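Local coordinates for flagellar biosynthetic protein FliP (PDB 5H72) that forms part of the core of the bacterial flagellar type III protein export gate, of which this is the periplasmic fragment, at the interface of chains A and B and the interface of chains C and A. Coordinates in Å, arbitrary orientation; residue numbers count along the deposited sequence, not the author numbering. Chains: chain A/B/C, Flagellar biosynthetic protein FliP.

Contact 1: the interface of chains A and B. Residues chain A 49, 52-53; chain B 16, 19.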
# COMPACT_ATOMS: atom_id res chain seq x y z
N LEU A 49 -17.47 11.80 4.14
CA LEU A 49 -16.85 11.96 2.82
C LEU A 49 -17.86 11.78 1.69
O LEU A 49 -17.74 12.41 0.64
CB LEU A 49 -15.70 10.97 2.66
CG LEU A 49 -14.29 11.49 2.91
CD1 LEU A 49 -14.26 12.47 4.06
CD2 LEU A 49 -13.36 10.33 3.20
N ASN A 52 -20.00 14.91 1.17
CA ASN A 52 -19.27 15.97 0.48
C ASN A 52 -18.78 15.53 -0.90
O ASN A 52 -17.70 15.94 -1.34
CB ASN A 52 -18.07 16.43 1.32
CG ASN A 52 -18.44 16.64 2.77
OD1 ASN A 52 -19.61 16.70 3.13
ND2 ASN A 52 -17.42 16.77 3.62
N SER A 53 -19.57 14.70 -1.57
CA SER A 53 -19.20 14.26 -2.92
C SER A 53 -20.45 14.06 -3.77
O SER A 53 -20.40 14.19 -4.99
CB SER A 53 -18.38 12.97 -2.86
OG SER A 53 -17.12 13.22 -2.26
N THR B 16 -14.27 19.13 3.95
CA THR B 16 -14.08 19.18 2.51
C THR B 16 -12.61 19.44 2.20
O THR B 16 -12.15 19.26 1.08
CB THR B 16 -14.95 20.27 1.84
OG1 THR B 16 -16.19 20.40 2.54
CG2 THR B 16 -15.22 19.93 0.38
N GLN B 19 -11.06 16.25 1.41
CA GLN B 19 -11.27 15.88 0.02
C GLN B 19 -10.14 16.40 -0.85
O GLN B 19 -9.51 15.64 -1.60
CB GLN B 19 -12.62 16.40 -0.48
CG GLN B 19 -13.84 15.88 0.29
CD GLN B 19 -14.27 14.48 -0.13
OE1 GLN B 19 -13.44 13.58 -0.30
NE2 GLN B 19 -15.58 14.28 -0.29
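B:Gln19, near the start of helix 17-39 in one copy of the FliP periplasmic fragment, reaches to the end of helix 43-51 in another copy and meets A:Leu49, A:Asn52 and A:Ser53. The protein belongs to the FliP/MopC/SpaP family. The whole interface is two-fold symmetric, so the same contact recurs with the chains exchanged; the structure alone does not show whether this pairing occurs in the assembled gate. Followed outward from CB, the glutamine has CG beside its backbone N and opposite the carbonyl carbon, then bends at chi2 (-80°), which carries the amide towards chain A. CG of B:Gln19 comes no nearer than 4.2 Å to the carbonyl O of A:Asn52, a loose van der Waals approach. Next, CD of B:Gln19 lies 3.8 Å from OG of A:Ser53. At the tip the two amide ends have different surroundings. OE1 of B:Gln19 lies 3.9 Å from CG of A:Leu49, an apolar neighbour, as the two side chains run past one another in opposite directions. NE2 of B:Gln19 carries the polar contact, donating to the backbone O of A:Asn52 at 2.9 Å and to the hydroxyl OG of A:Ser53 at 2.7 Å. Neither bond is straight: the angle at the hydrogen is 133° for the first and 119° for the second, and both acceptors are tilted from the glutamine amide plane. NE2 also stands above the carbonyl plane of A:Asn52, away from its lone-pair directions. O of A:Leu49 is 3.0 Å from NE2 of B:Gln19, but no N-H is directed at it, so this is not a hydrogen bond. O of A:Leu49 instead accepts from OG of A:Ser53 at 3.1 Å, nearly in line with the C=O bond. This second-shell link leaves the serine oxygen to accept from the glutamine and helps fix its rotation. Alongside, ND2 of A:Asn52 comes within 4.0 Å of OG1 of B:Thr16, without a hydrogen bond.

Contact 2: the interface of chains C and A. Residues chain C 80-82; chain A 24.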
# COMPACT_ATOMS: atom_id res chain seq x y z
N ALA C 80 -8.59 -14.15 -0.27
CA ALA C 80 -9.13 -13.51 -1.48
C ALA C 80 -9.57 -14.53 -2.54
O ALA C 80 -10.62 -14.38 -3.16
CB ALA C 80 -8.09 -12.56 -2.07
N PHE C 81 -8.75 -15.56 -2.72
CA PHE C 81 -9.02 -16.60 -3.71
C PHE C 81 -9.63 -17.82 -3.05
O PHE C 81 -9.28 -18.96 -3.36
CB PHE C 81 -7.73 -16.95 -4.44
CG PHE C 81 -7.10 -15.76 -5.11
CD1 PHE C 81 -7.85 -14.94 -5.92
CD2 PHE C 81 -5.77 -15.44 -4.88
CE1 PHE C 81 -7.29 -13.83 -6.52
CE2 PHE C 81 -5.20 -14.33 -5.48
CZ PHE C 81 -5.96 -13.53 -6.30
N LYS C 82 -10.57 -17.55 -2.15
CA LYS C 82 -11.30 -18.53 -1.33
C LYS C 82 -10.41 -19.01 -0.20
O LYS C 82 -10.90 -19.37 0.87
CB LYS C 82 -11.82 -19.70 -2.18
CG LYS C 82 -12.20 -20.93 -1.37
CD LYS C 82 -11.01 -21.87 -1.19
CE LYS C 82 -11.02 -22.54 0.18
NZ LYS C 82 -9.89 -23.51 0.31
N ARG A 24 -11.29 -10.16 -7.26
CA ARG A 24 -11.25 -10.82 -5.96
C ARG A 24 -10.26 -10.13 -5.02
O ARG A 24 -10.50 -10.08 -3.80
CB ARG A 24 -10.92 -12.31 -6.13
CG ARG A 24 -11.96 -13.05 -6.99
CD ARG A 24 -11.75 -14.56 -7.02
NE ARG A 24 -12.20 -15.17 -5.78
CZ ARG A 24 -12.16 -16.48 -5.52
NH1 ARG A 24 -11.70 -17.32 -6.44
NH2 ARG A 24 -12.59 -16.94 -4.35
O HOH W 1 -12.25 -11.98 -2.73
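The loop residues C:Phe81 and C:Lys82, together with C:Ala80 at the end of helix 65-80, meet helix 17-39 of chain A through A:Arg24. Both chains are copies of the periplasmic fragment of FliP, a member of the FliP/MopC/SpaP family, and the full interface has two-fold symmetry; whether this pairing also occurs in the assembled export gate cannot be judged from the structure alone. The arginine lays its side chain over the backbone of the C-terminal residues. Its aliphatic part passes the phenyl ring, with CB of A:Arg24 4.0 Å from CD1 of C:Phe81, and a bend at chi3 (76°) turns the guanidinium over the main chain. One guanidinium face then rests on CA of C:Phe81, which sits over the centre of the group and 3.6 Å from CZ of A:Arg24. The phenyl ring itself does not stack on the guanidinium: the two planes stand 83° apart, close to perpendicular. Close polar approaches accompany this packing without being hydrogen bonds. NE of A:Arg24 is 3.2 Å from the carbonyl O of C:Ala80, but its N-H is not directed at that oxygen. NH2 of A:Arg24 is 3.0 Å from the backbone N of C:Lys82, a pair of two donors with no acceptor between them. The positive group may nevertheless interact favourably with the carbonyl at the helix end. A water bridges the chains: water 1 lies 2.9 Å from O of C:Ala80 and 2.8 Å from O of A:Arg24, and donation to both backbone carbonyls would account for this geometry. Beyond the guanidinium, CB of C:Lys82 makes an approach of 3.6 Å to NH2 of A:Arg24.

The C-alpha centres of contact 1 and contact 2, in the copies given, are about 31 Å apart. In contact 1 chain A supplies the end of helix 43-51 and the following loop, whereas in contact 2 it supplies helix 17-39. The two-fold twin of contact 1, however, brings A:Gln19 into the interface with chain B, five residues from A:Arg24, so helix 17-39 of one chain serves both interfaces. Chain A contacts both neighbours at once, and the deposited assembly holds four copies; the structure alone does not show whether these contacts occur in the native gate.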